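Local atomic coordinates of endo-N-acetyl-beta-D-glucosaminidase (Hypocrea jecorina, PDB entry 4AC1), a protein that hydrolyses N-linked glycans between the two core N-acetylglucosamine units as a family 18 endoglycosidase, and is responsible for deglycosylating cellulases of the same fungus. Residues A[156-159]-A[160-164]; A[89-92]-A[93-96]; A[63-66]-A[67-70]; A[166-169]-A[170-174]; A[200-203]-A[204-207]. All coordinates share one frame; numbering follows the deposited sequence. Where two conformers were deposited one is given.

Contact 1. Residues A[156-159]-A[160-164]. With ZN (zinc ion), chain I.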
loop_
_atom_site.group_PDB
_atom_site.type_symbol
_atom_site.label_atom_id
_atom_site.label_comp_id
_atom_site.label_asym_id
_atom_site.label_seq_id
_atom_site.Cartn_x
_atom_site.Cartn_y
_atom_site.Cartn_z
ATOM N N PRO A 156 -5.341 -6.400 0.772
ATOM C CA PRO A 156 -5.672 -7.820 0.910
ATOM C C PRO A 156 -4.601 -8.693 0.267
ATOM O O PRO A 156 -4.014 -8.315 -0.741
ATOM C CB PRO A 156 -6.963 -7.943 0.100
ATOM C CG PRO A 156 -6.884 -6.835 -0.908
ATOM C CD PRO A 156 -6.200 -5.715 -0.213
ATOM N N VAL A 157 -4.362 -9.869 0.837
ATOM C CA VAL A 157 -3.606 -10.871 0.107
ATOM C C VAL A 157 -4.511 -11.363 -1.026
ATOM O O VAL A 157 -5.734 -11.337 -0.916
ATOM C CB VAL A 157 -3.091 -12.007 1.018
ATOM C CG1 VAL A 157 -2.263 -11.435 2.157
ATOM C CG2 VAL A 157 -4.227 -12.868 1.539
ATOM N N ALA A 158 -3.917 -11.800 -2.129
ATOM C CA ALA A 158 -4.705 -12.070 -3.328
ATOM C C ALA A 158 -5.866 -13.044 -3.096
ATOM O O ALA A 158 -6.986 -12.772 -3.521
ATOM C CB ALA A 158 -3.805 -12.567 -4.456
ATOM N N SER A 159 -5.602 -14.153 -2.399
ATOM C CA SER A 159 -6.621 -15.170 -2.125
ATOM C C SER A 159 -7.795 -14.614 -1.307
ATOM O O SER A 159 -8.880 -15.182 -1.323
ATOM C CB SER A 159 -6.009 -16.398 -1.447
ATOM O OG SER A 159 -5.231 -16.010 -0.336
ATOM N N ALA A 160 -7.590 -13.517 -0.583
ATOM C CA ALA A 160 -8.691 -12.897 0.171
ATOM C C ALA A 160 -9.743 -12.264 -0.732
ATOM O O ALA A 160 -10.866 -12.004 -0.294
ATOM C CB ALA A 160 -8.161 -11.881 1.163
ATOM N N LEU A 161 -9.378 -12.041 -1.989
ATOM C CA LEU A 161 -10.309 -11.514 -2.991
ATOM C C LEU A 161 -10.905 -12.633 -3.856
ATOM O O LEU A 161 -11.632 -12.373 -4.823
ATOM C CB LEU A 161 -9.626 -10.464 -3.868
ATOM C CG LEU A 161 -8.997 -9.263 -3.153
ATOM C CD1 LEU A 161 -8.537 -8.241 -4.166
ATOM C CD2 LEU A 161 -9.930 -8.650 -2.121
ATOM N N GLU A 162 -10.579 -13.873 -3.480
ATOM C CA GLU A 162 -11.035 -15.094 -4.157
ATOM C C GLU A 162 -11.733 -16.047 -3.182
ATOM O O GLU A 162 -11.663 -17.269 -3.356
ATOM C CB GLU A 162 -9.842 -15.813 -4.787
ATOM C CG GLU A 162 -9.090 -14.977 -5.808
ATOM C CD GLU A 162 -7.729 -15.555 -6.152
ATOM O OE1 GLU A 162 -6.766 -15.375 -5.377
ATOM O OE2 GLU A 162 -7.609 -16.216 -7.202
ATOM N N ASP A 163 -12.394 -15.504 -2.162
ATOM C CA ASP A 163 -13.153 -16.313 -1.194
ATOM C C ASP A 163 -12.287 -17.329 -0.434
ATOM O O ASP A 163 -12.771 -18.400 -0.033
ATOM C CB ASP A 163 -14.343 -17.020 -1.879
ATOM C CG ASP A 163 -15.192 -16.073 -2.718
ATOM O OD1 ASP A 163 -15.477 -14.949 -2.252
ATOM O OD2 ASP A 163 -15.587 -16.460 -3.848
ATOM N N SER A 164 -11.017 -16.993 -0.220
ATOM C CA SER A 164 -10.063 -17.938 0.349
ATOM C C SER A 164 -9.135 -17.277 1.392
ATOM O O SER A 164 -9.517 -16.304 2.048
ATOM C CB SER A 164 -9.289 -18.619 -0.782
ATOM O OG SER A 164 -8.537 -19.719 -0.314
HETATM ZN ZN ZN I . -17.196 -15.460 -4.831
HETATM O O HOH W 1 -17.693 -14.145 -3.439
HETATM O O HOH W 2 -18.457 -16.869 -4.037
HETATM O O HOH W 3 -16.845 -16.864 -6.466
HETATM O O HOH W 4 -18.709 -14.851 -5.860
#

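Contact 2. Residues A[89-92]-A[93-96]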
loop_
_atom_site.group_PDB
_atom_site.type_symbol
_atom_site.label_atom_id
_atom_site.label_comp_id
_atom_site.label_asym_id
_atom_site.label_seq_id
_atom_site.Cartn_x
_atom_site.Cartn_y
_atom_site.Cartn_z
ATOM N N SER A 89 -2.628 -2.547 15.700
ATOM C CA SER A 89 -3.356 -1.395 15.170
ATOM C C SER A 89 -4.850 -1.655 14.962
ATOM O O SER A 89 -5.637 -0.712 14.933
ATOM C CB SER A 89 -2.738 -0.908 13.853
ATOM O OG SER A 89 -1.422 -0.426 14.047
ATOM N N PHE A 90 -5.228 -2.928 14.830
ATOM C CA PHE A 90 -6.586 -3.285 14.404
ATOM C C PHE A 90 -7.286 -4.232 15.366
ATOM O O PHE A 90 -8.244 -4.908 14.986
ATOM C CB PHE A 90 -6.568 -3.910 12.995
ATOM C CG PHE A 90 -5.914 -3.047 11.950
ATOM C CD1 PHE A 90 -6.427 -1.788 11.622
ATOM C CD2 PHE A 90 -4.774 -3.495 11.297
ATOM C CE1 PHE A 90 -5.806 -0.998 10.660
ATOM C CE2 PHE A 90 -4.157 -2.710 10.345
ATOM C CZ PHE A 90 -4.664 -1.472 10.028
ATOM N N ASN A 91 -6.813 -4.296 16.606
ATOM C CA ASN A 91 -7.429 -5.200 17.570
ATOM C C ASN A 91 -8.448 -4.492 18.463
ATOM O O ASN A 91 -8.703 -3.295 18.313
ATOM C CB ASN A 91 -6.379 -6.019 18.355
ATOM C CG ASN A 91 -5.510 -5.167 19.281
ATOM O OD1 ASN A 91 -4.354 -5.515 19.556
ATOM N ND2 ASN A 91 -6.054 -4.083 19.775
ATOM N N THR A 92 -9.058 -5.255 19.366
ATOM C CA THR A 92 -10.119 -4.728 20.227
ATOM C C THR A 92 -9.633 -3.708 21.279
ATOM O O THR A 92 -10.449 -3.077 21.957
ATOM C CB THR A 92 -10.916 -5.867 20.909
ATOM O OG1 THR A 92 -10.008 -6.787 21.520
ATOM C CG2 THR A 92 -11.763 -6.609 19.882
ATOM N N GLN A 93 -8.318 -3.551 21.397
ATOM C CA GLN A 93 -7.711 -2.563 22.301
ATOM C C GLN A 93 -7.548 -1.206 21.611
ATOM O O GLN A 93 -7.384 -0.177 22.275
ATOM C CB GLN A 93 -6.357 -3.062 22.822
ATOM C CG GLN A 93 -6.455 -4.101 23.931
ATOM C CD GLN A 93 -6.953 -5.451 23.454
ATOM O OE1 GLN A 93 -8.072 -5.859 23.770
ATOM N NE2 GLN A 93 -6.123 -6.154 22.688
ATOM N N THR A 94 -7.588 -1.202 20.277
ATOM C CA THR A 94 -7.362 0.020 19.505
ATOM C C THR A 94 -8.500 0.259 18.497
ATOM O O THR A 94 -9.623 0.568 18.902
ATOM C CB THR A 94 -5.956 0.043 18.860
ATOM O OG1 THR A 94 -5.810 -1.092 18.007
ATOM C CG2 THR A 94 -4.861 0.014 19.930
ATOM N N LEU A 95 -8.237 0.114 17.197
ATOM C CA LEU A 95 -9.219 0.554 16.199
ATOM C C LEU A 95 -10.414 -0.388 16.033
ATOM O O LEU A 95 -11.402 -0.015 15.414
ATOM C CB LEU A 95 -8.546 0.863 14.850
ATOM C CG LEU A 95 -7.509 1.997 14.799
ATOM C CD1 LEU A 95 -6.910 2.086 13.400
ATOM C CD2 LEU A 95 -8.109 3.330 15.208
ATOM N N ASP A 96 -10.325 -1.592 16.601
ATOM C CA ASP A 96 -11.470 -2.505 16.628
ATOM C C ASP A 96 -12.165 -2.477 17.989
ATOM O O ASP A 96 -12.913 -3.398 18.310
ATOM C CB ASP A 96 -11.034 -3.938 16.282
ATOM C CG ASP A 96 -12.128 -4.757 15.612
ATOM O OD1 ASP A 96 -13.104 -4.173 15.115
ATOM O OD2 ASP A 96 -11.963 -5.992 15.566
#

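Contact 3. Residues A[63-66]-A[67-70]. With NAG (2-acetamido-2-deoxy-beta-D-glucopyranose), chain C.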
loop_
_atom_site.group_PDB
_atom_site.type_symbol
_atom_site.label_atom_id
_atom_site.label_comp_id
_atom_site.label_asym_id
_atom_site.label_seq_id
_atom_site.Cartn_x
_atom_site.Cartn_y
_atom_site.Cartn_z
ATOM N N THR A 63 14.378 14.185 7.358
ATOM C CA THR A 63 14.750 14.071 5.947
ATOM C C THR A 63 13.547 13.541 5.168
ATOM O O THR A 63 13.170 14.085 4.148
ATOM C CB THR A 63 15.988 13.150 5.733
ATOM O OG1 THR A 63 17.093 13.600 6.542
ATOM C CG2 THR A 63 16.406 13.124 4.261
ATOM N N LEU A 64 12.940 12.472 5.689
ATOM C CA LEU A 64 11.782 11.855 5.043
ATOM C C LEU A 64 10.675 12.880 4.748
ATOM O O LEU A 64 10.248 13.030 3.604
ATOM C CB LEU A 64 11.266 10.703 5.909
ATOM C CG LEU A 64 10.221 9.752 5.323
ATOM C CD1 LEU A 64 10.217 8.441 6.092
ATOM C CD2 LEU A 64 8.844 10.387 5.333
ATOM N N TRP A 65 10.220 13.604 5.775
ATOM C CA TRP A 65 9.073 14.499 5.585
ATOM C C TRP A 65 9.425 15.686 4.702
ATOM O O TRP A 65 8.602 16.131 3.920
ATOM C CB TRP A 65 8.429 14.932 6.909
ATOM C CG TRP A 65 7.813 13.774 7.661
ATOM C CD1 TRP A 65 8.160 13.324 8.916
ATOM C CD2 TRP A 65 6.780 12.881 7.193
ATOM N NE1 TRP A 65 7.393 12.234 9.260
ATOM C CE2 TRP A 65 6.545 11.939 8.222
ATOM C CE3 TRP A 65 6.023 12.798 6.014
ATOM C CZ2 TRP A 65 5.591 10.922 8.101
ATOM C CZ3 TRP A 65 5.076 11.772 5.899
ATOM C CH2 TRP A 65 4.873 10.858 6.936
ATOM N N ASN A 66 10.658 16.184 4.821
ATOM C CA ASN A 66 11.117 17.224 3.908
ATOM C C ASN A 66 11.101 16.776 2.443
ATOM O O ASN A 66 10.673 17.523 1.560
ATOM C CB ASN A 66 12.493 17.733 4.309
ATOM C CG ASN A 66 12.402 18.830 5.329
ATOM O OD1 ASN A 66 12.113 19.967 4.987
ATOM N ND2 ASN A 66 12.620 18.493 6.583
ATOM N N GLU A 67 11.527 15.541 2.198
ATOM C CA GLU A 67 11.505 15.001 0.834
ATOM C C GLU A 67 10.084 14.816 0.287
ATOM O O GLU A 67 9.846 14.965 -0.913
ATOM C CB GLU A 67 12.298 13.688 0.735
ATOM C CG GLU A 67 13.804 13.893 0.908
ATOM C CD GLU A 67 14.624 12.680 0.534
ATOM O OE1 GLU A 67 14.118 11.544 0.642
ATOM O OE2 GLU A 67 15.795 12.879 0.125
ATOM N N THR A 68 9.126 14.497 1.158
ATOM C CA THR A 68 7.760 14.263 0.652
ATOM C C THR A 68 7.165 15.479 -0.064
ATOM O O THR A 68 6.365 15.323 -0.985
ATOM C CB THR A 68 6.755 13.751 1.723
ATOM O OG1 THR A 68 6.540 14.759 2.716
ATOM C CG2 THR A 68 7.227 12.441 2.377
ATOM N N ILE A 69 7.574 16.683 0.347
ATOM C CA ILE A 69 7.106 17.907 -0.307
ATOM C C ILE A 69 7.548 17.923 -1.772
ATOM O O ILE A 69 6.759 18.191 -2.675
ATOM C CB ILE A 69 7.602 19.187 0.422
ATOM C CG1 ILE A 69 7.099 19.204 1.866
ATOM C CG2 ILE A 69 7.145 20.457 -0.314
ATOM C CD1 ILE A 69 7.822 20.184 2.769
ATOM N N THR A 70 8.813 17.578 -1.989
ATOM C CA THR A 70 9.389 17.529 -3.324
ATOM C C THR A 70 8.742 16.439 -4.178
ATOM O O THR A 70 8.505 16.631 -5.383
ATOM C CB THR A 70 10.900 17.313 -3.224
ATOM O OG1 THR A 70 11.432 18.306 -2.338
ATOM C CG2 THR A 70 11.573 17.423 -4.582
HETATM C C1 NAG C . 12.572 19.477 7.636
HETATM C C2 NAG C . 11.328 19.418 8.528
HETATM C C3 NAG C . 11.401 20.493 9.609
HETATM C C4 NAG C . 12.694 20.311 10.396
HETATM C C5 NAG C . 13.885 20.313 9.435
HETATM C C6 NAG C . 15.183 19.995 10.160
HETATM C C7 NAG C . 9.152 18.608 7.834
HETATM C C8 NAG C . 7.958 18.823 6.961
HETATM N N2 NAG C . 10.119 19.526 7.738
HETATM O O3 NAG C . 10.275 20.388 10.452
HETATM O O4 NAG C . 12.858 21.346 11.346
HETATM O O5 NAG C . 13.724 19.321 8.426
HETATM O O6 NAG C . 16.258 20.406 9.343
HETATM O O7 NAG C . 9.217 17.631 8.579
#

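Contact 4. Residues A[166-169]-A[170-174]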
loop_
_atom_site.group_PDB
_atom_site.type_symbol
_atom_site.label_atom_id
_atom_site.label_comp_id
_atom_site.label_asym_id
_atom_site.label_seq_id
_atom_site.Cartn_x
_atom_site.Cartn_y
_atom_site.Cartn_z
ATOM N N ASN A 166 -6.988 -15.473 4.012
ATOM C CA ASN A 166 -7.133 -14.059 4.326
ATOM C C ASN A 166 -6.480 -13.785 5.672
ATOM O O ASN A 166 -6.658 -14.543 6.629
ATOM C CB ASN A 166 -8.636 -13.750 4.360
ATOM C CG ASN A 166 -8.972 -12.303 4.713
ATOM O OD1 ASN A 166 -8.141 -11.390 4.637
ATOM N ND2 ASN A 166 -10.230 -12.093 5.089
ATOM N N LEU A 167 -5.685 -12.728 5.744
ATOM C CA LEU A 167 -5.044 -12.356 6.997
ATOM C C LEU A 167 -5.895 -11.435 7.862
ATOM O O LEU A 167 -5.559 -11.200 9.021
ATOM C CB LEU A 167 -3.699 -11.680 6.717
ATOM C CG LEU A 167 -2.636 -12.440 5.929
ATOM C CD1 LEU A 167 -1.417 -11.561 5.697
ATOM C CD2 LEU A 167 -2.238 -13.709 6.677
ATOM N N SER A 168 -6.968 -10.894 7.285
ATOM C CA SER A 168 -7.665 -9.739 7.857
ATOM C C SER A 168 -8.892 -10.054 8.698
ATOM O O SER A 168 -9.447 -9.152 9.320
ATOM C CB SER A 168 -8.091 -8.757 6.755
ATOM O OG SER A 168 -7.022 -8.455 5.872
ATOM N N GLY A 169 -9.338 -11.308 8.690
ATOM C CA GLY A 169 -10.555 -11.698 9.413
ATOM C C GLY A 169 -11.844 -11.324 8.694
ATOM O O GLY A 169 -12.643 -12.194 8.348
ATOM N N PHE A 170 -12.065 -10.030 8.480
ATOM C CA PHE A 170 -13.270 -9.587 7.776
ATOM C C PHE A 170 -13.314 -10.022 6.307
ATOM O O PHE A 170 -12.292 -10.418 5.723
ATOM C CB PHE A 170 -13.435 -8.067 7.873
ATOM C CG PHE A 170 -12.320 -7.291 7.234
ATOM C CD1 PHE A 170 -12.295 -7.108 5.857
ATOM C CD2 PHE A 170 -11.293 -6.743 8.009
ATOM C CE1 PHE A 170 -11.282 -6.389 5.248
ATOM C CE2 PHE A 170 -10.269 -6.005 7.400
ATOM C CZ PHE A 170 -10.263 -5.843 6.018
ATOM N N SER A 171 -14.505 -9.938 5.717
ATOM C CA SER A 171 -14.707 -10.292 4.321
ATOM C C SER A 171 -14.462 -9.095 3.391
ATOM O O SER A 171 -15.074 -8.035 3.553
ATOM C CB SER A 171 -16.124 -10.833 4.120
ATOM O OG SER A 171 -16.440 -10.849 2.739
ATOM N N TYR A 172 -13.594 -9.276 2.396
ATOM C CA TYR A 172 -13.352 -8.230 1.409
ATOM C C TYR A 172 -14.503 -8.093 0.422
ATOM O O TYR A 172 -14.708 -7.021 -0.126
ATOM C CB TYR A 172 -12.026 -8.459 0.682
ATOM C CG TYR A 172 -10.849 -8.014 1.517
ATOM C CD1 TYR A 172 -10.235 -8.898 2.407
ATOM C CD2 TYR A 172 -10.366 -6.704 1.445
ATOM C CE1 TYR A 172 -9.181 -8.501 3.201
ATOM C CE2 TYR A 172 -9.309 -6.285 2.244
ATOM C CZ TYR A 172 -8.718 -7.197 3.110
ATOM O OH TYR A 172 -7.665 -6.790 3.895
ATOM N N THR A 173 -15.253 -9.169 0.179
ATOM C CA THR A 173 -16.413 -9.033 -0.705
ATOM C C THR A 173 -17.524 -8.268 0.010
ATOM O O THR A 173 -18.151 -7.410 -0.600
ATOM C CB THR A 173 -16.947 -10.356 -1.246
ATOM O OG1 THR A 173 -17.115 -11.259 -0.160
ATOM C CG2 THR A 173 -15.996 -10.954 -2.293
ATOM N N ALA A 174 -17.736 -8.516 1.302
ATOM C CA ALA A 174 -18.705 -7.725 2.070
ATOM C C ALA A 174 -18.266 -6.259 2.121
ATOM O O ALA A 174 -19.079 -5.357 1.913
ATOM C CB ALA A 174 -18.861 -8.279 3.467
#

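Contact 5. Residues A[200-203]-A[204-207]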
loop_
_atom_site.group_PDB
_atom_site.type_symbol
_atom_site.label_atom_id
_atom_site.label_comp_id
_atom_site.label_asym_id
_atom_site.label_seq_id
_atom_site.Cartn_x
_atom_site.Cartn_y
_atom_site.Cartn_z
ATOM N N THR A 200 -2.094 -15.156 -15.711
ATOM C CA THR A 200 -3.259 -14.313 -15.482
ATOM C C THR A 200 -4.340 -14.920 -14.593
ATOM O O THR A 200 -5.313 -14.243 -14.266
ATOM C CB THR A 200 -3.949 -13.985 -16.809
ATOM O OG1 THR A 200 -4.354 -15.203 -17.445
ATOM C CG2 THR A 200 -3.027 -13.213 -17.723
ATOM N N SER A 201 -4.197 -16.194 -14.217
ATOM C CA SER A 201 -5.330 -16.918 -13.634
ATOM C C SER A 201 -5.858 -16.296 -12.341
ATOM O O SER A 201 -7.082 -16.138 -12.176
ATOM C CB SER A 201 -5.029 -18.412 -13.466
ATOM O OG SER A 201 -3.959 -18.621 -12.563
ATOM N N ASP A 202 -4.954 -15.925 -11.436
ATOM C CA ASP A 202 -5.386 -15.342 -10.162
ATOM C C ASP A 202 -6.062 -13.977 -10.322
ATOM O O ASP A 202 -7.158 -13.751 -9.783
ATOM C CB ASP A 202 -4.220 -15.278 -9.176
ATOM C CG ASP A 202 -3.724 -16.669 -8.758
ATOM O OD1 ASP A 202 -4.390 -17.681 -9.091
ATOM O OD2 ASP A 202 -2.670 -16.781 -8.100
ATOM N N TYR A 203 -5.426 -13.086 -11.080
ATOM C CA TYR A 203 -5.996 -11.773 -11.354
ATOM C C TYR A 203 -7.383 -11.924 -11.998
ATOM O O TYR A 203 -8.342 -11.256 -11.591
ATOM C CB TYR A 203 -5.038 -10.950 -12.231
ATOM C CG TYR A 203 -5.326 -9.463 -12.273
ATOM C CD1 TYR A 203 -6.366 -8.950 -13.045
ATOM C CD2 TYR A 203 -4.542 -8.569 -11.542
ATOM C CE1 TYR A 203 -6.624 -7.585 -13.078
ATOM C CE2 TYR A 203 -4.791 -7.197 -11.576
ATOM C CZ TYR A 203 -5.829 -6.723 -12.353
ATOM O OH TYR A 203 -6.129 -5.384 -12.415
ATOM N N ASP A 204 -7.497 -12.817 -12.983
ATOM C CA ASP A 204 -8.789 -13.066 -13.648
ATOM C C ASP A 204 -9.856 -13.586 -12.675
ATOM O O ASP A 204 -11.022 -13.202 -12.757
ATOM C CB ASP A 204 -8.650 -14.081 -14.795
ATOM C CG ASP A 204 -7.897 -13.538 -16.026
ATOM O OD1 ASP A 204 -7.784 -12.314 -16.243
ATOM O OD2 ASP A 204 -7.433 -14.383 -16.817
ATOM N N ARG A 205 -9.459 -14.476 -11.768
ATOM C CA ARG A 205 -10.380 -15.004 -10.760
ATOM C C ARG A 205 -10.888 -13.889 -9.828
ATOM O O ARG A 205 -12.072 -13.841 -9.464
ATOM C CB ARG A 205 -9.711 -16.134 -9.973
ATOM C CG ARG A 205 -10.666 -16.985 -9.138
ATOM C CD ARG A 205 -9.954 -18.158 -8.454
ATOM N NE ARG A 205 -9.325 -19.064 -9.410
ATOM C CZ ARG A 205 -8.018 -19.167 -9.634
ATOM N NH1 ARG A 205 -7.148 -18.415 -8.975
ATOM N NH2 ARG A 205 -7.579 -20.032 -10.541
ATOM N N ILE A 206 -9.988 -12.982 -9.456
ATOM C CA ILE A 206 -10.354 -11.859 -8.608
ATOM C C ILE A 206 -11.374 -10.962 -9.332
ATOM O O ILE A 206 -12.390 -10.568 -8.753
ATOM C CB ILE A 206 -9.099 -11.070 -8.201
ATOM C CG1 ILE A 206 -8.282 -11.866 -7.174
ATOM C CG2 ILE A 206 -9.480 -9.700 -7.670
ATOM C CD1 ILE A 206 -6.842 -11.388 -6.994
ATOM N N VAL A 207 -11.118 -10.672 -10.606
ATOM C CA VAL A 207 -12.041 -9.852 -11.398
ATOM C C VAL A 207 -13.419 -10.519 -11.496
ATOM O O VAL A 207 -14.452 -9.858 -11.337
ATOM C CB VAL A 207 -11.472 -9.517 -12.791
ATOM C CG1 VAL A 207 -12.540 -8.863 -13.672
ATOM C CG2 VAL A 207 -10.260 -8.604 -12.656
HETATM O O HOH W 5 -6.277 -14.766 -19.112
HETATM O O HOH W 6 -4.718 -20.348 -10.514
#

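Contact 1. Residues A[156-159]-A[160-164]
A 3-10 turn in the loop after barrel strand 151-154 leads into a zinc site, and its backbone is tied off by Ser159 and the residues that follow. Ala160 N reaches back to Val157 O and Leu161 N to Ala158 O, both at 2.9 Å. Ser159 O then takes two donors from opposite faces of its plane: Glu162 N, high above the plane, and Ser164 N, 3.0 Å away and much nearer the plane. Asp163, between them, has a positive phi of 60°, which turns the chain round the end of the coil. On the apolar side, the Pro156 ring meets the Leu161 fork, with CG 3.7 Å from Leu161 CD2, while Val157 CG2 lies 4.1 Å from Ala160 CB. Glu162 runs back along the turn, its CG anti to the carbonyl carbon (chi1 -59°), so that OE1 lies against Ser159 CA at 3.3 Å while OE2 forms a salt bridge with Arg205. Asp163 points away from the turn. Its OD2 binds the zinc ion at 2.1 Å, and its OD1 accepts a bond from a zinc-bound water at 2.6 Å, a second-sphere link that helps fix the carboxylate's rotation. Four waters and Asn209 OD1 complete six ligands, a water-rich surface zinc site on a strand-to-helix loop of the (beta/alpha)8 barrel of glycoside hydrolase family 18.

Contact 2. Residues A[89-92]-A[93-96]
Asn91 and Thr94 close a type I beta turn, and the backbone bonds of the contact converge on a single carbonyl. Asn91 O accepts from Thr94 N at 3.1 Å and from Asp96 N at 2.9 Å; the two donors come from opposite faces of the carbonyl plane, so this one oxygen holds both the turn and the residues just beyond it. Among the polar side chains, Gln93 is bent at its second torsion (chi2 71°) and folds back over the turn, bringing OE1 to 3.1 Å from Thr92 OG1 on the exposed side of the loop. The hydroxyl of Thr94 lies between its own backbone N and carbonyl carbon, which aims OG1 back at the start of the loop, where it bonds to Gly88 O. Packing on carbonyl oxygens comes next. Leu95 sets its CG 3.3 Å from Ser89 O, and Asp96 brings its CB to 3.2 Å from Phe90 O, while its carboxylate reaches Ser131 through a hydrogen bond between OD1 and OG. Apolar contact is slight: Leu95 CD1 stands 4.3 Å from Phe90 CE1, approaching the ring obliquely, and Ser89 CB covers the centre of one ring face from 4.0 Å above its plane. The loop spans the gap between strand 77-83 and helix 100-116: Ser89 and Phe90 rest on Val82 of that strand, Phe90 also reaches Val126 and Met130 in the loop after strand 121-125, and Ser89 OG bonds to Ile43 N just beyond strand 35-42.

Contact 3. Residues A[63-66]-A[67-70]
Glu67 opens the second turn of this helix by giving its N-H to Thr63 O at 2.9 Å, nearly in line with the carbonyl. Its extended side chain runs beside that of Thr63, with CD 4.2 Å from Thr63 CG2, and the carboxylate goes on to Ser21 OG and Met22 N. Thr68 follows, its N bonded to Leu64 O at 3.1 Å. With chi1 at 66° its hydroxyl folds back on the helix and donates to Trp65 O at 2.8 Å, in plane with the Trp65 ring at its edge, while CG2 touches Trp65 CE3 at 3.8 Å and Leu64 CD2 beside it. A valine here would probably leave Trp65 O with nothing better than a weak bond from the backbone, and would break the Asn-X-Thr sequon. Ile69 N makes a weak bond to Asn66 O. Asn66 carries an N-acetylglucosamine through a 1.4 Å bond from ND2 to C1, and ND2 also bonds to Tyr62 O one turn back; the sugar's O7 comes to 3.3 Å from Trp65 CB. Helix 62-73 lies with Leu64 and Trp65 against Val38 of strand 35-42, Trp65 also meeting Phe41 and the ring of Phe117.

Contact 4. Residues A[166-169]-A[170-174]
Asn166 grips the chain with both ends of its amide. ND2 donates to Phe170 O at 2.7 Å, the acceptor lying in the amide plane, and OD1 accepts from Ser168 N at 2.9 Å from well above that plane, which makes an Asx turn. CG is anti to the backbone N (chi1 179°), an arrangement that swings the amide across the mouth of the loop. With a leucine in its place, Phe170 O and Ser168 N would probably both lose their mate and the loop would be freer to open. Ser168 OG and Tyr172 OH come within 2.7 Å of each other, in the plane of the Tyr172 ring at its edge, and Ser168 OG also bonds to Val126 O. A weak bond from Phe170 N to Ser168 O spans Gly169, whose positive phi of 78° is that of a classic gamma turn. Packing spreads from here: Ser168 CB sits over one face of the Phe170 ring, 3.9 Å from its centroid, a CH-pi contact. Phe170 in turn sets CE1 over the centre of a Tyr172 ring face, 3.4 Å above the plane, and leans on Ile135 and Leu154, while Tyr172 touches Pro156 and Leu161. Beyond the rings, Ser171 OG accepts from Ala174 N at 3.0 Å. The whole is an N-capped entry into helix 172-179, reached through a compact loop from strand 151-154, one strand-to-helix step of the family 18 barrel.

Contact 5. Residues A[200-203]-A[204-207]
Arg205 and Asp202 meet on the outer side of helix 201-208, and the shape of the arginine decides how. Its CG is anti to the backbone N (chi1 -166°), the next torsion is also extended, and the bend comes only at chi3 (-60°), folding the guanidinium back toward the preceding turn. NH1 thereby reaches Asp202 OD1 at 2.9 Å, a salt bridge in the guanidinium plane but on the anti side of the carboxylate, with the two planes 59° apart; Ser201 O lies over one face. Water 6 closes the edge, donating to Asp202 OD1 and Ser201 OG and accepting from Arg205 NH2. Asp204 is turned differently, its CG anti to the carbonyl carbon, so that it leans back on the start of the helix: OD2 takes a 2.6 Å bond from water 5, which also bonds Thr200 OG1, and OD1 goes to Tyr246 OH. Tyr203, its ring swung toward the barrel, reaches Val216 O with its hydroxyl and lays CE1 against Val207 CG2 at 3.8 Å. Regular helical bonds hold the frame, among them Asp204 N to Thr200 O at 2.9 Å and Val207 N to Tyr203 O at 3.0 Å. Tyr203 and Ile206 are buried, while Arg205 is exposed and Asp202 partly so; Asp204 faces helix 232-246. Arg205, with Asp202 and Glu162 both on NH1, probably offsets two negative charges at once, whereas Asp204, close to Glu245, sits where like charges may raise the proton affinity of one carboxylate.

Overall arrangement
Along the chain the order is contact 3, contact 2, contact 1, contact 4 and contact 5, all on one (beta/alpha)8 barrel. Contacts 1 and 4 share the loop between strand 151-154 and helix 172-179, their centres about 8 Å apart, and touch where Leu161 and Pro156 pack on Tyr172. Contact 5, on helix 201-208, touches contact 1 (centres about 11 Å apart) through the Glu162–Arg205 salt bridge and Glu162 packing on Ile206. Contact 2, after strand 77-83, does not touch contact 4 (centres about 16 Å apart). Contacts 3, on helix 62-73, and 1 have centres about 34 Å apart, so the glycan and the Asp163 zinc site lie on opposite sides of the chain's centre.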